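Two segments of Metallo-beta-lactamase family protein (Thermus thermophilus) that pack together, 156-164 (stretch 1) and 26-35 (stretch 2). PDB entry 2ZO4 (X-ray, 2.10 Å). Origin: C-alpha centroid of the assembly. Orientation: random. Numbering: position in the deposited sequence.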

ATOM      1  N   LEU A 156      12.255   1.527  16.287  1.00 15.58           N
ATOM      2  CA  LEU A 156      12.147   2.974  16.375  1.00 16.20           C
ATOM      3  C   LEU A 156      11.520   3.395  17.699  1.00 16.68           C
ATOM      4  O   LEU A 156      10.507   2.832  18.126  1.00 16.88           O
ATOM      5  CB  LEU A 156      11.317   3.525  15.208  1.00 16.05           C
ATOM      6  CG  LEU A 156      11.733   3.214  13.763  1.00 15.88           C
ATOM      7  CD1 LEU A 156      10.558   3.441  12.823  1.00 16.77           C
ATOM      8  CD2 LEU A 156      12.930   4.039  13.320  1.00 15.68           C
ATOM      9  N   GLU A 157      12.132   4.377  18.346  1.00 17.20           N
ATOM     10  CA  GLU A 157      11.544   5.002  19.521  1.00 17.96           C
ATOM     11  C   GLU A 157      10.839   6.261  19.057  1.00 17.86           C
ATOM     12  O   GLU A 157      11.481   7.240  18.668  1.00 17.73           O
ATOM     13  CB  GLU A 157      12.605   5.331  20.571  1.00 18.10           C
ATOM     14  CG  GLU A 157      12.901   4.190  21.518  1.00 20.57           C
ATOM     15  CD  GLU A 157      13.805   3.154  20.902  1.00 23.40           C
ATOM     16  OE1 GLU A 157      15.040   3.318  20.981  1.00 25.46           O
ATOM     17  OE2 GLU A 157      13.282   2.168  20.345  1.00 25.00           O
ATOM     18  N   VAL A 158       9.512   6.212  19.080  1.00 17.87           N
ATOM     19  CA  VAL A 158       8.686   7.274  18.523  1.00 18.17           C
ATOM     20  C   VAL A 158       7.603   7.654  19.518  1.00 18.02           C
ATOM     21  O   VAL A 158       6.743   6.833  19.845  1.00 17.72           O
ATOM     22  CB  VAL A 158       7.995   6.836  17.199  1.00 18.25           C
ATOM     23  CG1 VAL A 158       7.185   7.983  16.628  1.00 18.61           C
ATOM     24  CG2 VAL A 158       9.009   6.342  16.173  1.00 18.39           C
ATOM     25  N   ALA A 159       7.660   8.898  19.996  1.00 18.20           N
ATOM     26  CA  ALA A 159       6.638   9.466  20.884  1.00 18.19           C
ATOM     27  C   ALA A 159       6.358   8.600  22.116  1.00 18.33           C
ATOM     28  O   ALA A 159       5.206   8.389  22.493  1.00 18.31           O
ATOM     29  CB  ALA A 159       5.345   9.745  20.103  1.00 18.12           C
ATOM     30  N   GLY A 160       7.422   8.090  22.731  1.00 18.42           N
ATOM     31  CA  GLY A 160       7.293   7.276  23.942  1.00 18.62           C
ATOM     32  C   GLY A 160       6.970   5.816  23.681  1.00 18.60           C
ATOM     33  O   GLY A 160       6.971   4.999  24.605  1.00 18.80           O
ATOM     34  N   LYS A 161       6.693   5.485  22.423  1.00 18.46           N
ATOM     35  CA  LYS A 161       6.419   4.104  22.035  1.00 18.29           C
ATOM     36  C   LYS A 161       7.577   3.480  21.255  1.00 17.97           C
ATOM     37  O   LYS A 161       8.424   4.186  20.702  1.00 17.74           O
ATOM     38  CB  LYS A 161       5.097   4.015  21.261  1.00 18.44           C
ATOM     39  CG  LYS A 161       3.874   4.137  22.171  1.00 19.30           C
ATOM     40  CD  LYS A 161       2.613   4.472  21.404  1.00 20.87           C
ATOM     41  CE  LYS A 161       1.398   4.514  22.332  1.00 21.58           C
ATOM     42  NZ  LYS A 161       1.491   5.585  23.368  1.00 21.87           N
ATOM     43  N   ARG A 162       7.618   2.150  21.245  1.00 17.65           N
ATOM     44  CA  ARG A 162       8.641   1.414  20.514  1.00 17.40           C
ATOM     45  C   ARG A 162       7.996   0.604  19.395  1.00 16.57           C
ATOM     46  O   ARG A 162       7.176  -0.285  19.645  1.00 16.11           O
ATOM     47  CB  ARG A 162       9.446   0.518  21.454  1.00 17.94           C
ATOM     48  CG  ARG A 162      10.747   0.013  20.840  1.00 20.28           C
ATOM     49  CD  ARG A 162      11.727  -0.469  21.904  1.00 23.74           C
ATOM     50  NE  ARG A 162      12.792  -1.269  21.301  1.00 26.48           N
ATOM     51  CZ  ARG A 162      14.040  -0.856  21.095  1.00 27.44           C
ATOM     52  NH1 ARG A 162      14.419   0.359  21.463  1.00 28.36           N
ATOM     53  NH2 ARG A 162      14.919  -1.674  20.529  1.00 27.73           N
ATOM     54  N   LEU A 163       8.375   0.931  18.166  1.00 15.72           N
ATOM     55  CA  LEU A 163       7.752   0.376  16.970  1.00 15.23           C
ATOM     56  C   LEU A 163       8.732  -0.506  16.208  1.00 14.42           C
ATOM     57  O   LEU A 163       9.843  -0.080  15.902  1.00 14.85           O
ATOM     58  CB  LEU A 163       7.276   1.511  16.057  1.00 15.21           C
ATOM     59  CG  LEU A 163       6.006   2.287  16.422  1.00 15.81           C
ATOM     60  CD1 LEU A 163       6.179   3.147  17.669  1.00 16.77           C
ATOM     61  CD2 LEU A 163       5.587   3.148  15.250  1.00 15.55           C
ATOM     62  N   ARG A 164       8.314  -1.729  15.897  1.00 13.10           N
ATOM     63  CA  ARG A 164       9.125  -2.631  15.093  1.00 11.99           C
ATOM     64  C   ARG A 164       8.724  -2.508  13.630  1.00 11.21           C
ATOM     65  O   ARG A 164       7.547  -2.650  13.290  1.00 10.87           O
ATOM     66  CB  ARG A 164       8.959  -4.080  15.566  1.00 11.71           C
ATOM     67  CG  ARG A 164       9.854  -5.095  14.843  1.00 12.05           C
ATOM     68  CD  ARG A 164      11.314  -5.001  15.292  1.00 12.65           C
ATOM     69  NE  ARG A 164      11.460  -5.357  16.705  1.00 13.33           N
ATOM     70  CZ  ARG A 164      12.584  -5.243  17.410  1.00 13.51           C
ATOM     71  NH1 ARG A 164      13.694  -4.780  16.848  1.00 12.45           N
ATOM     72  NH2 ARG A 164      12.592  -5.595  18.691  1.00 13.08           N
TER
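Stretch 2 (26-35) LLQGAGEVAL

Both stretches are β-hairpins: stretch 1 turns through a type I' turn from Val158 to Lys161 (Val158 N to Lys161 O, 2.8 Å), stretch 2 through one from Gly29 to Glu32 (Leu27 N to Ala34 O, 2.8 Å). The N-to-C directions of strands 156-158 and 32-35 differ by 114°, with a closest axial approach of 9.0 Å, so these two strands run neither parallel nor antiparallel, and no backbone N-H...O bond joins the stretches.

Along stretch 2, Leu26 does not reach stretch 1. Leu27 points toward it with chi1 m and chi2 p; Leu27 CB lies 3.9 Å from Ala159 CB, and Leu27 CD2 3.9 Å from Leu163 CD1 and 4.3 Å from Val158 CG1. Gln28 points away, but water 1 lies 2.9 Å from Gln28 O and 2.8 Å from Ala159 O, and accepts from Lys161 NZ at 2.8 Å. Gly29 CA lies 4.3 Å from Ala159 CA, the closest CA register. Reciprocal CA-H...O contacts link them: Ala159 CA to Gly29 O, 3.3 Å, and Gly29 CA to Ala159 O, 3.5 Å. A CB on Gly29 would clash with Ala159 O. Ala30 CB rests 4.0 Å from Gly160 N, whereas Gly31 makes no contact with stretch 1. Glu32 points toward stretch 1, with chi1 m and chi2 t, and Glu32 OE1 accepts from Ala159 N at 2.9 Å and 166°. Val33 points away; Ala34 CB packs 3.4 Å from Val158 CG1, and Leu35 again points away.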

ATOM      1  N   LEU A  26      -1.874   9.038  14.600  1.00 12.55           N
ATOM      2  CA  LEU A  26      -1.123  10.089  15.279  1.00 12.80           C
ATOM      3  C   LEU A  26      -0.567   9.551  16.597  1.00 13.23           C
ATOM      4  O   LEU A  26      -1.306   8.997  17.417  1.00 13.24           O
ATOM      5  CB  LEU A  26      -2.040  11.299  15.534  1.00 12.86           C
ATOM      6  CG  LEU A  26      -1.548  12.673  16.021  1.00 12.93           C
ATOM      7  CD1 LEU A  26      -0.960  12.656  17.429  1.00 13.02           C
ATOM      8  CD2 LEU A  26      -0.568  13.306  15.038  1.00 13.91           C
ATOM      9  N   LEU A  27       0.741   9.703  16.779  1.00 13.49           N
ATOM     10  CA  LEU A  27       1.399   9.315  18.022  1.00 14.29           C
ATOM     11  C   LEU A  27       1.910  10.559  18.727  1.00 14.47           C
ATOM     12  O   LEU A  27       2.635  11.353  18.139  1.00 14.77           O
ATOM     13  CB  LEU A  27       2.551   8.337  17.763  1.00 14.31           C
ATOM     14  CG  LEU A  27       2.241   6.872  17.432  1.00 14.76           C
ATOM     15  CD1 LEU A  27       1.707   6.710  16.021  1.00 15.75           C
ATOM     16  CD2 LEU A  27       3.486   6.024  17.609  1.00 14.52           C
ATOM     17  N   GLN A  28       1.507  10.734  19.981  1.00 14.88           N
ATOM     18  CA  GLN A  28       1.976  11.851  20.797  1.00 15.44           C
ATOM     19  C   GLN A  28       2.470  11.329  22.148  1.00 15.82           C
ATOM     20  O   GLN A  28       1.834  10.477  22.758  1.00 15.97           O
ATOM     21  CB  GLN A  28       0.852  12.877  20.988  1.00 15.30           C
ATOM     22  CG  GLN A  28       1.258  14.158  21.719  1.00 15.54           C
ATOM     23  CD  GLN A  28       0.090  15.114  21.919  1.00 15.49           C
ATOM     24  OE1 GLN A  28      -1.063  14.695  22.020  1.00 16.03           O
ATOM     25  NE2 GLN A  28       0.387  16.404  21.974  1.00 15.77           N
ATOM     26  N   GLY A  29       3.607  11.842  22.601  1.00 16.34           N
ATOM     27  CA  GLY A  29       4.182  11.438  23.879  1.00 17.16           C
ATOM     28  C   GLY A  29       5.652  11.789  23.968  1.00 17.65           C
ATOM     29  O   GLY A  29       6.319  11.963  22.944  1.00 17.62           O
ATOM     30  N   ALA A  30       6.150  11.895  25.200  1.00 18.13           N
ATOM     31  CA  ALA A  30       7.546  12.245  25.479  1.00 18.59           C
ATOM     32  C   ALA A  30       7.999  13.511  24.741  1.00 18.78           C
ATOM     33  O   ALA A  30       9.163  13.636  24.364  1.00 19.03           O
ATOM     34  CB  ALA A  30       8.479  11.057  25.172  1.00 18.83           C
ATOM     35  N   GLY A  31       7.067  14.438  24.540  1.00 18.99           N
ATOM     36  CA  GLY A  31       7.355  15.705  23.873  1.00 19.37           C
ATOM     37  C   GLY A  31       7.412  15.617  22.357  1.00 19.52           C
ATOM     38  O   GLY A  31       7.691  16.616  21.687  1.00 19.60           O
ATOM     39  N   GLU A  32       7.138  14.426  21.821  1.00 19.29           N
ATOM     40  CA  GLU A  32       7.202  14.167  20.381  1.00 19.24           C
ATOM     41  C   GLU A  32       5.820  13.969  19.779  1.00 18.13           C
ATOM     42  O   GLU A  32       4.911  13.467  20.445  1.00 17.94           O
ATOM     43  CB  GLU A  32       8.042  12.916  20.093  1.00 19.27           C
ATOM     44  CG  GLU A  32       9.545  13.083  20.280  1.00 20.56           C
ATOM     45  CD  GLU A  32      10.300  11.766  20.161  1.00 20.97           C
ATOM     46  OE1 GLU A  32       9.750  10.800  19.580  1.00 23.74           O
ATOM     47  OE2 GLU A  32      11.449  11.692  20.647  1.00 23.59           O
ATOM     48  N   VAL A  33       5.680  14.361  18.513  1.00 16.97           N
ATOM     49  CA  VAL A  33       4.484  14.085  17.725  1.00 15.94           C
ATOM     50  C   VAL A  33       4.892  13.446  16.390  1.00 15.38           C
ATOM     51  O   VAL A  33       5.784  13.948  15.693  1.00 15.12           O
ATOM     52  CB  VAL A  33       3.641  15.367  17.450  1.00 15.98           C
ATOM     53  CG1 VAL A  33       2.403  15.032  16.628  1.00 15.45           C
ATOM     54  CG2 VAL A  33       3.228  16.054  18.756  1.00 16.00           C
ATOM     55  N   ALA A  34       4.233  12.345  16.045  1.00 14.46           N
ATOM     56  CA  ALA A  34       4.508  11.630  14.804  1.00 14.03           C
ATOM     57  C   ALA A  34       3.226  11.232  14.094  1.00 13.48           C
ATOM     58  O   ALA A  34       2.211  10.972  14.735  1.00 13.59           O
ATOM     59  CB  ALA A  34       5.347  10.399  15.078  1.00 13.85           C
ATOM     60  N   LEU A  35       3.284  11.196  12.767  1.00 13.12           N
ATOM     61  CA  LEU A  35       2.195  10.665  11.956  1.00 12.72           C
ATOM     62  C   LEU A  35       2.608   9.400  11.215  1.00 12.28           C
ATOM     63  O   LEU A  35       3.682   9.349  10.607  1.00 12.08           O
ATOM     64  CB  LEU A  35       1.708  11.698  10.941  1.00 12.77           C
ATOM     65  CG  LEU A  35       0.442  12.515  11.217  1.00 13.38           C
ATOM     66  CD1 LEU A  35       0.231  13.493  10.078  1.00 13.31           C
ATOM     67  CD2 LEU A  35      -0.790  11.636  11.387  1.00 12.87           C
TER
HETATM   68  O   HOH W   1       2.537   7.807  22.017  1.00 32.07           O
HETATM   69  O   HOH W   2      13.198   9.134  20.421  1.00 43.73           O